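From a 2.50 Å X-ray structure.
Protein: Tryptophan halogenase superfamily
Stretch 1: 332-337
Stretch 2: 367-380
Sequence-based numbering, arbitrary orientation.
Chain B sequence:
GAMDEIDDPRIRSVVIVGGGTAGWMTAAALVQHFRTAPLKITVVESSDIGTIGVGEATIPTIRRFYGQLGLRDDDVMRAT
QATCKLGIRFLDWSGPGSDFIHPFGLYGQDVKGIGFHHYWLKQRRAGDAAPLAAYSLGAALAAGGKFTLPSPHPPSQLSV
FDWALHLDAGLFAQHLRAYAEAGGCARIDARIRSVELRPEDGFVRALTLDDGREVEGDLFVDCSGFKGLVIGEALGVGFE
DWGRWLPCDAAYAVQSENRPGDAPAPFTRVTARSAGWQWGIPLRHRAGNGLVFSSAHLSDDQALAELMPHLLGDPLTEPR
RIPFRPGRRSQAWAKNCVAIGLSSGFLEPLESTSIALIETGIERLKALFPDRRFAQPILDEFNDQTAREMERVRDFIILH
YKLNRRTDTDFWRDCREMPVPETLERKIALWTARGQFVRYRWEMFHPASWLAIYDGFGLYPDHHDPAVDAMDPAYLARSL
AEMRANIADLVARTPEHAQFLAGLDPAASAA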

ATOM      1  N   ALA B 332      15.765  -0.123 -16.047  1.00 24.42           N
ATOM      2  CA  ALA B 332      14.933  -0.734 -17.072  1.00 25.84           C
ATOM      3  C   ALA B 332      14.577   0.256 -18.179  1.00 25.07           C
ATOM      4  O   ALA B 332      14.238  -0.166 -19.289  1.00 25.05           O
ATOM      5  N   TRP B 333      14.649   1.545 -17.856  1.00 24.40           N
ATOM      6  CA  TRP B 333      14.419   2.655 -18.787  1.00 27.32           C
ATOM      7  C   TRP B 333      15.662   3.569 -18.832  1.00 29.87           C
ATOM      8  O   TRP B 333      16.098   4.122 -17.794  1.00 30.78           O
ATOM      9  N   ALA B 334      16.230   3.709 -20.034  1.00 29.55           N
ATOM     10  CA  ALA B 334      17.320   4.647 -20.281  1.00 32.15           C
ATOM     11  C   ALA B 334      17.007   5.456 -21.541  1.00 34.13           C
ATOM     12  O   ALA B 334      16.557   4.913 -22.534  1.00 35.00           O
ATOM     13  N   LYS B 335      17.265   6.751 -21.489  1.00 37.43           N
ATOM     14  CA  LYS B 335      17.001   7.656 -22.603  1.00 39.89           C
ATOM     15  C   LYS B 335      15.553   7.515 -23.111  1.00 36.85           C
ATOM     16  O   LYS B 335      14.629   7.862 -22.375  1.00 37.93           O
ATOM     17  N   ASN B 336      15.353   7.003 -24.325  1.00 35.19           N
ATOM     18  CA  ASN B 336      14.005   6.782 -24.880  1.00 30.70           C
ATOM     19  C   ASN B 336      13.766   5.309 -25.204  1.00 29.60           C
ATOM     20  O   ASN B 336      13.026   4.964 -26.140  1.00 27.31           O
ATOM     21  N   CYS B 337      14.388   4.438 -24.409  1.00 28.80           N
ATOM     22  CA  CYS B 337      14.171   3.011 -24.486  1.00 27.58           C
ATOM     23  C   CYS B 337      13.662   2.494 -23.150  1.00 26.56           C
ATOM     24  O   CYS B 337      14.301   2.716 -22.125  1.00 23.50           O
ATOM     25  N   ALA B 367       1.022   4.390 -16.916  1.00 29.32           N
ATOM     26  CA  ALA B 367       0.886   5.361 -15.795  1.00 29.17           C
ATOM     27  C   ALA B 367       1.934   6.516 -15.838  1.00 28.91           C
ATOM     28  O   ALA B 367       1.667   7.632 -15.377  1.00 29.09           O
ATOM     29  N   LEU B 368       3.112   6.228 -16.394  1.00 29.51           N
ATOM     30  CA  LEU B 368       4.203   7.196 -16.506  1.00 30.88           C
ATOM     31  C   LEU B 368       4.550   7.492 -17.956  1.00 32.00           C
ATOM     32  O   LEU B 368       5.665   7.935 -18.223  1.00 39.51           O
ATOM     33  N   PHE B 369       3.617   7.290 -18.894  1.00 31.63           N
ATOM     34  CA  PHE B 369       3.904   7.530 -20.337  1.00 30.27           C
ATOM     35  C   PHE B 369       4.513   8.905 -20.565  1.00 29.02           C
ATOM     36  O   PHE B 369       3.998   9.896 -20.062  1.00 28.67           O
ATOM     37  N   PRO B 370       5.622   8.954 -21.287  1.00 29.07           N
ATOM     38  CA  PRO B 370       6.347  10.205 -21.399  1.00 31.30           C
ATOM     39  C   PRO B 370       5.920  11.056 -22.605  1.00 31.52           C
ATOM     40  O   PRO B 370       5.119  10.616 -23.430  1.00 34.62           O
ATOM     41  N   ASP B 371       6.469  12.270 -22.669  1.00 32.34           N
ATOM     42  CA  ASP B 371       6.588  13.033 -23.898  1.00 31.92           C
ATOM     43  C   ASP B 371       8.074  13.059 -24.377  1.00 32.58           C
ATOM     44  O   ASP B 371       8.959  12.384 -23.800  1.00 30.18           O
ATOM     45  N   ARG B 372       8.328  13.812 -25.455  1.00 33.72           N
ATOM     46  CA  ARG B 372       9.601  13.769 -26.156  1.00 35.31           C
ATOM     47  C   ARG B 372      10.743  14.447 -25.436  1.00 33.39           C
ATOM     48  O   ARG B 372      11.884  14.279 -25.867  1.00 29.06           O
ATOM     49  N   ARG B 373      10.431  15.189 -24.370  1.00 32.73           N
ATOM     50  CA  ARG B 373      11.436  15.728 -23.449  1.00 37.42           C
ATOM     51  C   ARG B 373      12.015  14.682 -22.501  1.00 36.08           C
ATOM     52  O   ARG B 373      13.077  14.919 -21.921  1.00 31.90           O
ATOM     53  N   PHE B 374      11.310  13.559 -22.305  1.00 33.57           N
ATOM     54  CA  PHE B 374      11.782  12.457 -21.458  1.00 30.19           C
ATOM     55  C   PHE B 374      12.328  12.954 -20.107  1.00 26.21           C
ATOM     56  O   PHE B 374      13.488  12.690 -19.712  1.00 24.19           O
ATOM     57  N   ALA B 375      11.458  13.679 -19.406  1.00 23.58           N
ATOM     58  CA  ALA B 375      11.768  14.268 -18.112  1.00 24.35           C
ATOM     59  C   ALA B 375      12.355  13.238 -17.135  1.00 26.57           C
ATOM     60  O   ALA B 375      11.797  12.151 -16.927  1.00 29.01           O
ATOM     61  N   GLN B 376      13.491  13.595 -16.548  1.00 28.66           N
ATOM     62  CA  GLN B 376      14.292  12.691 -15.722  1.00 27.45           C
ATOM     63  C   GLN B 376      13.526  12.098 -14.544  1.00 26.08           C
ATOM     64  O   GLN B 376      13.730  10.927 -14.245  1.00 24.77           O
ATOM     65  N   PRO B 377      12.633  12.883 -13.893  1.00 27.33           N
ATOM     66  CA  PRO B 377      11.860  12.287 -12.758  1.00 27.19           C
ATOM     67  C   PRO B 377      10.952  11.089 -13.137  1.00 29.23           C
ATOM     68  O   PRO B 377      10.738  10.168 -12.337  1.00 28.84           O
ATOM     69  N   ILE B 378      10.444  11.095 -14.364  1.00 30.64           N
ATOM     70  CA  ILE B 378       9.651   9.987 -14.870  1.00 30.47           C
ATOM     71  C   ILE B 378      10.501   8.741 -14.994  1.00 29.61           C
ATOM     72  O   ILE B 378      10.110   7.662 -14.551  1.00 30.75           O
ATOM     73  N   LEU B 379      11.662   8.871 -15.618  1.00 29.71           N
ATOM     74  CA  LEU B 379      12.572   7.721 -15.704  1.00 29.43           C
ATOM     75  C   LEU B 379      12.920   7.213 -14.287  1.00 29.70           C
ATOM     76  O   LEU B 379      12.859   6.003 -14.014  1.00 27.71           O
ATOM     77  N   ASP B 380      13.258   8.141 -13.390  1.00 30.07           N
ATOM     78  CA  ASP B 380      13.723   7.768 -12.049  1.00 29.45           C
ATOM     79  C   ASP B 380      12.662   6.980 -11.286  1.00 31.49           C
ATOM     80  O   ASP B 380      12.969   5.936 -10.728  1.00 38.32           O
TER

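The contact is built around one large side chain. Trp333 sits on a short strand, its CA-to-CB bond points toward the second stretch, and its t rotamer (chi1 -172°, chi2 -22°) sends the indole across the gap, so that a single residue meets five on the other side. The CA atoms of Trp333 and Leu379, the closest pair in the register, are 6.2 Å from each other, and no hydrogen bond joins the two stretches. The contact between them is made by packing, and buries 367 Å² over both sides.

Leu379, on the helix, covers one face of the indole. Its CA-to-CB bond points sideways, but the m rotamer at chi1 (-83°) and p at chi2 (63°) bring the end of the side chain nearer. Leu379 CG lies 3.5 Å from the centroid of the Trp333 five-membered ring and only 8° off the ring normal, a CH-pi contact almost straight over the face. Leu379 CD1 reaches Trp333 CE2 at 3.5 Å, so the branched leucine spreads over the fused system instead of touching it at one point.

Three residues, Leu368, Pro370 and Phe374, lie at the edge of the indole. The CA-to-CB bond of Pro370 points toward the first stretch, and its CG lies 3.7 Å from Trp333 CZ2, near the ring plane. At that same edge Phe374 CD2 approaches Trp333 CZ2 at 3.8 Å. Even the backbone takes part: Leu368 O stands 3.9 Å from Trp333 CH2, at the residue where the preceding helix gives way to loop. Ile378, in the m, t rotamer, brings its CG2 to 3.7 Å from Trp333 CH2.

Phe374 carries the packing outward to a second ring. It closes a type I turn that begins at Asp371; its phi and psi are both positive (47/56), and its CA-to-CB bond points toward the first stretch, in the m rotamer with chi2 at 89°. The methylene of Asn336 rests over one face of this phenyl, Asn336 CB lying 3.7 Å from the ring centroid and 25° off the normal. The p rotamer of Asn336 then leads its amide away from the contact, where OD1 and ND2 find hydrogen-bond partners elsewhere in the structure. An amide residue thus offers carbon to the interface and keeps its polar end outside.

The polar edge is settled within each stretch. Trp333 NE1 donates to Lys335 O at 3.1 Å, which satisfies the indole nitrogen without a partner from the helix; the same carbonyl, Lys335 O, comes within 3.3 Å of Phe374 CD2. The CA-to-CB bond of Lys335 points away, and its NZ is hydrogen-bonded elsewhere in the structure. Across the gap, Asp371 braces the turn that ends at Phe374: Arg373 N donates to Asp371 OD1 at 3.0 Å, and Arg373 NH1 forms a salt bridge with Asp371 OD2 at 2.6 Å. The rule to read here is that side-chain polar bonds stay within each stretch or go elsewhere in the structure, while mainly apolar surfaces meet between the stretches.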

ATOM      1  CB  ALA B 332      13.660  -1.358 -16.471  1.00 25.59           C
ATOM      2  CB  TRP B 333      13.212   3.470 -18.328  1.00 28.37           C
ATOM      3  CG  TRP B 333      12.681   4.555 -19.231  1.00 28.90           C
ATOM      4  CD1 TRP B 333      13.333   5.220 -20.233  1.00 29.99           C
ATOM      5  CD2 TRP B 333      11.391   5.147 -19.152  1.00 31.19           C
ATOM      6  NE1 TRP B 333      12.533   6.176 -20.790  1.00 29.51           N
ATOM      7  CE2 TRP B 333      11.328   6.159 -20.154  1.00 31.73           C
ATOM      8  CE3 TRP B 333      10.285   4.931 -18.332  1.00 31.69           C
ATOM      9  CZ2 TRP B 333      10.200   6.948 -20.351  1.00 33.56           C
ATOM     10  CZ3 TRP B 333       9.148   5.700 -18.527  1.00 37.16           C
ATOM     11  CH2 TRP B 333       9.111   6.704 -19.538  1.00 37.26           C
ATOM     12  CB  ALA B 334      18.627   3.890 -20.446  1.00 31.58           C
ATOM     13  CB  LYS B 335      18.100   7.538 -23.667  1.00 42.86           C
ATOM     14  CG  LYS B 335      19.432   8.110 -23.167  1.00 44.12           C
ATOM     15  CD  LYS B 335      20.628   7.732 -24.009  1.00 46.83           C
ATOM     16  CE  LYS B 335      21.945   8.055 -23.294  1.00 51.43           C
ATOM     17  NZ  LYS B 335      22.055   9.525 -23.063  1.00 50.73           N
ATOM     18  CB  ASN B 336      13.785   7.677 -26.121  1.00 29.83           C
ATOM     19  CG  ASN B 336      14.689   7.330 -27.286  1.00 29.22           C
ATOM     20  OD1 ASN B 336      15.819   6.847 -27.116  1.00 29.54           O
ATOM     21  ND2 ASN B 336      14.189   7.565 -28.493  1.00 28.30           N
ATOM     22  CB  CYS B 337      15.465   2.324 -24.829  1.00 27.39           C
ATOM     23  SG  CYS B 337      15.259   0.562 -25.027  1.00 28.64           S
ATOM     24  CB  ALA B 367       0.937   4.618 -14.448  1.00 28.22           C
ATOM     25  CB  LEU B 368       5.455   6.697 -15.746  1.00 30.05           C
ATOM     26  CG  LEU B 368       5.293   6.411 -14.250  1.00 30.22           C
ATOM     27  CD1 LEU B 368       6.469   5.625 -13.684  1.00 28.54           C
ATOM     28  CD2 LEU B 368       5.112   7.700 -13.463  1.00 29.23           C
ATOM     29  CB  PHE B 369       2.681   7.353 -21.262  1.00 26.74           C
ATOM     30  CG  PHE B 369       3.048   7.003 -22.690  1.00 25.23           C
ATOM     31  CD1 PHE B 369       3.325   5.701 -23.040  1.00 24.97           C
ATOM     32  CD2 PHE B 369       3.104   7.981 -23.678  1.00 25.57           C
ATOM     33  CE1 PHE B 369       3.661   5.363 -24.342  1.00 25.76           C
ATOM     34  CE2 PHE B 369       3.445   7.662 -24.977  1.00 26.26           C
ATOM     35  CZ  PHE B 369       3.737   6.358 -25.318  1.00 26.19           C
ATOM     36  CB  PRO B 370       7.786   9.711 -21.631  1.00 32.65           C
ATOM     37  CG  PRO B 370       7.594   8.516 -22.517  1.00 31.18           C
ATOM     38  CD  PRO B 370       6.293   7.871 -22.044  1.00 29.43           C
ATOM     39  CB  ASP B 371       5.960  14.428 -23.766  1.00 34.49           C
ATOM     40  CG  ASP B 371       6.754  15.379 -22.887  1.00 36.57           C
ATOM     41  OD1 ASP B 371       7.985  15.173 -22.613  1.00 41.78           O
ATOM     42  OD2 ASP B 371       6.111  16.343 -22.449  1.00 36.49           O
ATOM     43  CB  ARG B 372       9.460  14.331 -27.560  1.00 38.61           C
ATOM     44  CG  ARG B 372       8.668  13.400 -28.481  1.00 41.39           C
ATOM     45  CD  ARG B 372       8.251  14.099 -29.752  1.00 40.04           C
ATOM     46  NE  ARG B 372       9.389  14.674 -30.427  1.00 40.57           N
ATOM     47  CZ  ARG B 372       9.317  15.543 -31.433  1.00 46.40           C
ATOM     48  NH1 ARG B 372       8.154  15.942 -31.909  1.00 49.82           N
ATOM     49  NH2 ARG B 372      10.430  16.016 -31.979  1.00 50.79           N
ATOM     50  CB  ARG B 373      10.871  16.889 -22.596  1.00 44.23           C
ATOM     51  CG  ARG B 373      10.336  18.064 -23.398  1.00 48.46           C
ATOM     52  CD  ARG B 373      10.106  19.289 -22.508  1.00 55.70           C
ATOM     53  NE  ARG B 373       9.294  19.046 -21.309  1.00 63.41           N
ATOM     54  CZ  ARG B 373       7.976  18.799 -21.288  1.00 64.75           C
ATOM     55  NH1 ARG B 373       7.275  18.698 -22.413  1.00 62.95           N
ATOM     56  NH2 ARG B 373       7.352  18.612 -20.122  1.00 64.23           N
ATOM     57  CB  PHE B 374      12.787  11.581 -22.237  1.00 31.81           C
ATOM     58  CG  PHE B 374      12.140  10.674 -23.246  1.00 32.77           C
ATOM     59  CD1 PHE B 374      11.904  11.118 -24.558  1.00 32.46           C
ATOM     60  CD2 PHE B 374      11.728   9.383 -22.885  1.00 32.05           C
ATOM     61  CE1 PHE B 374      11.283  10.292 -25.493  1.00 31.66           C
ATOM     62  CE2 PHE B 374      11.104   8.548 -23.814  1.00 32.45           C
ATOM     63  CZ  PHE B 374      10.872   9.017 -25.124  1.00 33.96           C
ATOM     64  CB  ALA B 375      10.535  14.898 -17.539  1.00 24.09           C
ATOM     65  CB  GLN B 376      15.606  13.376 -15.233  1.00 26.35           C
ATOM     66  CG  GLN B 376      16.668  12.444 -14.623  1.00 25.60           C
ATOM     67  CD  GLN B 376      17.083  11.285 -15.516  1.00 24.79           C
ATOM     68  OE1 GLN B 376      17.514  11.504 -16.611  1.00 29.04           O
ATOM     69  NE2 GLN B 376      16.958  10.058 -15.041  1.00 24.89           N
ATOM     70  CB  PRO B 377      11.044  13.468 -12.249  1.00 26.94           C
ATOM     71  CG  PRO B 377      11.806  14.702 -12.695  1.00 25.35           C
ATOM     72  CD  PRO B 377      12.434  14.348 -13.995  1.00 25.37           C
ATOM     73  CB  ILE B 378       9.019  10.320 -16.246  1.00 32.29           C
ATOM     74  CG1 ILE B 378       8.033  11.489 -16.099  1.00 32.92           C
ATOM     75  CG2 ILE B 378       8.277   9.103 -16.790  1.00 31.55           C
ATOM     76  CD1 ILE B 378       7.435  11.961 -17.403  1.00 33.72           C
ATOM     77  CB  LEU B 379      13.841   8.060 -16.469  1.00 29.04           C
ATOM     78  CG  LEU B 379      13.722   7.982 -17.992  1.00 30.27           C
ATOM     79  CD1 LEU B 379      12.729   8.986 -18.545  1.00 30.58           C
ATOM     80  CD2 LEU B 379      15.100   8.233 -18.616  1.00 31.55           C
ATOM     81  CB  ASP B 380      14.171   8.989 -11.241  1.00 27.69           C
ATOM     82  CG  ASP B 380      15.505   9.577 -11.727  1.00 26.70           C
ATOM     83  OD1 ASP B 380      16.215   8.999 -12.598  1.00 25.63           O
ATOM     84  OD2 ASP B 380      15.842  10.650 -11.223  1.00 24.77           O
TER